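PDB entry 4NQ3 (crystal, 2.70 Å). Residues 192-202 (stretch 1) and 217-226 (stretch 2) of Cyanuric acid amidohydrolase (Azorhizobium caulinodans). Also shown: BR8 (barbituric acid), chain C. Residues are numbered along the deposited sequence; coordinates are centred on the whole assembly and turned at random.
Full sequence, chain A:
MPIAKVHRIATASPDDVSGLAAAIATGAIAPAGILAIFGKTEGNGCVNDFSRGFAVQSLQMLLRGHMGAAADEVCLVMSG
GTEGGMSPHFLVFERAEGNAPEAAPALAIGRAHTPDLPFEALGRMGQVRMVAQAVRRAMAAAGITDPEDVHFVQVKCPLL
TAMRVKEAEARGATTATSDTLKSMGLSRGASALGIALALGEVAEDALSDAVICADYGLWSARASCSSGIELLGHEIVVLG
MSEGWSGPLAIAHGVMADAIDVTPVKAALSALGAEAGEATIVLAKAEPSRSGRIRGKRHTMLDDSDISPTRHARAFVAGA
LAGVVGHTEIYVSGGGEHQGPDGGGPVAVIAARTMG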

# COMPACT_ATOMS: atom_id res chain seq x y z
N ALA A 192 24.97 4.58 -12.43
CA ALA A 192 25.01 3.84 -13.68
C ALA A 192 25.90 4.56 -14.71
O ALA A 192 26.70 3.94 -15.40
CB ALA A 192 23.60 3.66 -14.22
N LEU A 193 25.79 5.89 -14.79
CA LEU A 193 26.62 6.63 -15.74
C LEU A 193 28.07 6.52 -15.34
O LEU A 193 28.96 6.46 -16.19
CB LEU A 193 26.19 8.08 -15.80
CG LEU A 193 24.87 8.14 -16.57
CD1 LEU A 193 24.25 9.53 -16.52
CD2 LEU A 193 25.10 7.65 -17.98
N GLY A 194 28.32 6.48 -14.03
CA GLY A 194 29.66 6.28 -13.51
C GLY A 194 30.22 4.95 -13.98
O GLY A 194 31.37 4.89 -14.43
N ILE A 195 29.41 3.88 -13.89
CA ILE A 195 29.82 2.60 -14.42
C ILE A 195 30.08 2.71 -15.93
O ILE A 195 31.08 2.19 -16.45
CB ILE A 195 28.76 1.51 -14.16
CG1 ILE A 195 28.71 1.20 -12.67
CG2 ILE A 195 29.09 0.23 -14.91
CD1 ILE A 195 27.49 0.41 -12.27
N ALA A 196 29.17 3.40 -16.62
CA ALA A 196 29.30 3.54 -18.06
C ALA A 196 30.61 4.26 -18.36
O ALA A 196 31.42 3.82 -19.19
CB ALA A 196 28.09 4.29 -18.64
N LEU A 197 30.84 5.34 -17.63
CA LEU A 197 32.02 6.15 -17.83
C LEU A 197 33.27 5.30 -17.62
O LEU A 197 34.25 5.44 -18.32
CB LEU A 197 32.02 7.35 -16.89
CG LEU A 197 33.29 8.18 -16.97
CD1 LEU A 197 33.51 8.59 -18.40
CD2 LEU A 197 33.16 9.39 -16.08
N ALA A 198 33.22 4.42 -16.62
CA ALA A 198 34.39 3.63 -16.28
C ALA A 198 34.65 2.52 -17.29
O ALA A 198 35.79 2.07 -17.44
CB ALA A 198 34.22 3.05 -14.87
N LEU A 199 33.60 2.06 -17.97
CA LEU A 199 33.75 0.98 -18.93
C LEU A 199 33.87 1.53 -20.35
O LEU A 199 34.06 0.80 -21.31
CB LEU A 199 32.56 0.02 -18.84
CG LEU A 199 32.28 -0.70 -17.51
CD1 LEU A 199 31.08 -1.64 -17.64
CD2 LEU A 199 33.50 -1.48 -17.02
N GLY A 200 33.77 2.85 -20.49
CA GLY A 200 33.92 3.45 -21.79
C GLY A 200 32.70 3.31 -22.67
O GLY A 200 32.79 3.44 -23.89
N GLU A 201 31.56 3.02 -22.06
CA GLU A 201 30.31 2.93 -22.81
C GLU A 201 29.73 4.32 -23.09
O GLU A 201 28.85 4.48 -23.95
CB GLU A 201 29.29 2.07 -22.06
CG GLU A 201 29.70 0.61 -21.90
CD GLU A 201 28.72 -0.16 -21.02
OE1 GLU A 201 28.47 0.27 -19.87
OE2 GLU A 201 28.17 -1.18 -21.50
N VAL A 202 30.24 5.31 -22.36
CA VAL A 202 29.84 6.70 -22.52
C VAL A 202 31.09 7.58 -22.47
O VAL A 202 32.02 7.29 -21.71
CB VAL A 202 28.88 7.16 -21.42
CG1 VAL A 202 28.58 8.61 -21.59
CG2 VAL A 202 27.59 6.37 -21.47
N GLY A 217 18.99 7.83 -23.36
CA GLY A 217 19.68 7.25 -24.50
C GLY A 217 21.11 6.89 -24.14
O GLY A 217 21.71 6.01 -24.75
N LEU A 218 21.64 7.55 -23.12
CA LEU A 218 22.92 7.18 -22.52
C LEU A 218 22.67 6.08 -21.51
O LEU A 218 21.97 6.31 -20.52
CB LEU A 218 23.55 8.38 -21.82
CG LEU A 218 23.66 9.65 -22.64
CD1 LEU A 218 24.04 10.78 -21.73
CD2 LEU A 218 24.67 9.48 -23.75
N TRP A 219 23.20 4.89 -21.75
CA TRP A 219 23.08 3.82 -20.78
C TRP A 219 24.19 2.80 -20.92
O TRP A 219 24.86 2.71 -21.95
CB TRP A 219 21.72 3.13 -20.88
CG TRP A 219 21.31 2.65 -22.24
CD1 TRP A 219 20.52 3.31 -23.14
CD2 TRP A 219 21.64 1.38 -22.85
NE1 TRP A 219 20.36 2.55 -24.27
CE2 TRP A 219 21.04 1.36 -24.12
CE3 TRP A 219 22.40 0.27 -22.44
CZ2 TRP A 219 21.16 0.28 -24.99
CZ3 TRP A 219 22.51 -0.81 -23.32
CH2 TRP A 219 21.90 -0.79 -24.57
N SER A 220 24.39 2.06 -19.83
CA SER A 220 25.34 0.95 -19.78
C SER A 220 24.61 -0.38 -19.93
O SER A 220 23.51 -0.56 -19.40
CB SER A 220 26.12 0.96 -18.46
OG SER A 220 26.63 -0.33 -18.19
N ALA A 221 25.24 -1.31 -20.63
CA ALA A 221 24.69 -2.66 -20.73
C ALA A 221 25.11 -3.51 -19.52
O ALA A 221 24.77 -4.70 -19.44
CB ALA A 221 25.13 -3.32 -22.03
N ARG A 222 25.86 -2.93 -18.59
CA ARG A 222 26.38 -3.75 -17.53
C ARG A 222 26.10 -3.22 -16.14
O ARG A 222 26.26 -3.95 -15.14
CB ARG A 222 27.87 -3.95 -17.76
CG ARG A 222 28.07 -5.11 -18.71
CD ARG A 222 29.35 -5.07 -19.47
NE ARG A 222 29.39 -3.95 -20.40
CZ ARG A 222 30.50 -3.55 -20.99
NH1 ARG A 222 31.62 -4.21 -20.76
NH2 ARG A 222 30.50 -2.51 -21.81
N ALA A 223 25.62 -1.98 -16.07
CA ALA A 223 25.32 -1.35 -14.79
C ALA A 223 24.13 -2.01 -14.10
O ALA A 223 23.10 -2.28 -14.73
CB ALA A 223 25.05 0.15 -14.99
N SER A 224 24.28 -2.28 -12.81
CA SER A 224 23.13 -2.66 -11.99
C SER A 224 23.18 -1.92 -10.65
O SER A 224 23.99 -2.22 -9.80
CB SER A 224 23.10 -4.16 -11.79
OG SER A 224 22.10 -4.49 -10.85
N CYS A 225 22.31 -0.94 -10.47
CA CYS A 225 22.37 -0.10 -9.28
C CYS A 225 21.18 -0.25 -8.37
O CYS A 225 20.04 -0.32 -8.82
CB CYS A 225 22.52 1.34 -9.72
SG CYS A 225 23.94 1.45 -10.79
N SER A 226 21.46 -0.30 -7.07
CA SER A 226 20.46 -0.51 -6.05
C SER A 226 20.68 0.51 -4.93
O SER A 226 21.78 0.62 -4.37
CB SER A 226 20.55 -1.95 -5.51
OG SER A 226 19.64 -2.17 -4.46
N1 BR8 C . 16.70 -0.53 -3.81
C2 BR8 C . 16.21 -1.69 -3.32
O2 BR8 C . 16.23 -1.87 -2.12
N3 BR8 C . 15.69 -2.64 -4.17
C4 BR8 C . 15.65 -2.44 -5.57
O4 BR8 C . 15.17 -3.31 -6.30
C5 BR8 C . 16.20 -1.19 -6.25
C6 BR8 C . 16.72 -0.25 -5.17
O8 BR8 C . 17.18 0.82 -5.50

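The contact joins the last part of a helix, residues 192-199 of one that begins earlier in the chain, and the turn that follows it, to a loop that becomes a strand at Ala223. The axes of helix and strand approach to 8.0 Å, and their N-to-C directions differ by 152°, so the two elements run roughly antiparallel. Two short CA-CA distances mark where the backbones come close: 5.3 Å from Ala192 CA to Ala223 CA, and 5.0 Å from Ala196 CA to Ser220 CA. All four residues are small, and at the second point the methyl of Ala196 meets the serine directly, with Ala196 CB 3.9 Å from Ser220 CB. In all, 560 Å² of surface is buried, counting both sides.

Glu201 contributes the most, 72 Å², and its carboxylate is the polar centre of the contact. The helix gives way at Gly200, whose positive phi of 78° suits a residue without a side chain; the next residue, Glu201, has its CA-to-CB bond directed toward the loop. With chi1 m and chi2 t, the side chain extends to place both oxygens among donors. Glu201 OE2 accepts from the backbone, Ala221 N lying 3.1 Å from it with an N-H...O angle of 157°, and from Arg222 NH2 at 2.7 Å and 154°. The latter pair also constitutes a salt bridge, joining opposite charges with good hydrogen-bond geometry. Arg222 NE adds a weak bond to Glu201 OE2, 3.2 Å long and bent to 130°. Ser220 OG donates to Glu201 OE1 at 2.6 Å, but that length deserves caution: Glu201 OE1 is modelled only 2.8 Å from Ser220 CB, too close, so its position is less certain.

Arg222 covers 67 Å², second to its glutamate partner. Its guanidinium is used in two distinct ways: Glu201 OE2 sits at the edge, near the plane, where the N-H groups point, whereas Leu199 CD1 lies over one face, 3.9 Å from Arg222 CZ. The methyl thus packs against the flat surface while the charge is met in the plane. Arg222 NH1 is hydrogen-bonded elsewhere in the structure. Ser220 braces the loop from within, because its hydroxyl oxygen accepts from two successive amides: Arg222 N is 2.7 Å from Ser220 OG, and Ala223 N is 2.9 Å from the same atom. One hydroxyl therefore connects the loop's own turn to the carboxylate across the contact.

Toward the N-terminal end of stretch 1 the contact becomes apolar. Ile195, with 49 Å² covered, points toward the strand and extends its side chain in an m,t rotamer, bringing Ile195 CD1 to 3.7 Å from Ala223 CB and 4.0 Å from Cys225 SG. Ala192 reaches the same two residues, with its CB 3.9 Å from Ala223 CB and 4.1 Å from Cys225 SG. Ala223 and Cys225 both point toward the helix, while the intervening Ser224 points away, the alternation expected of a strand.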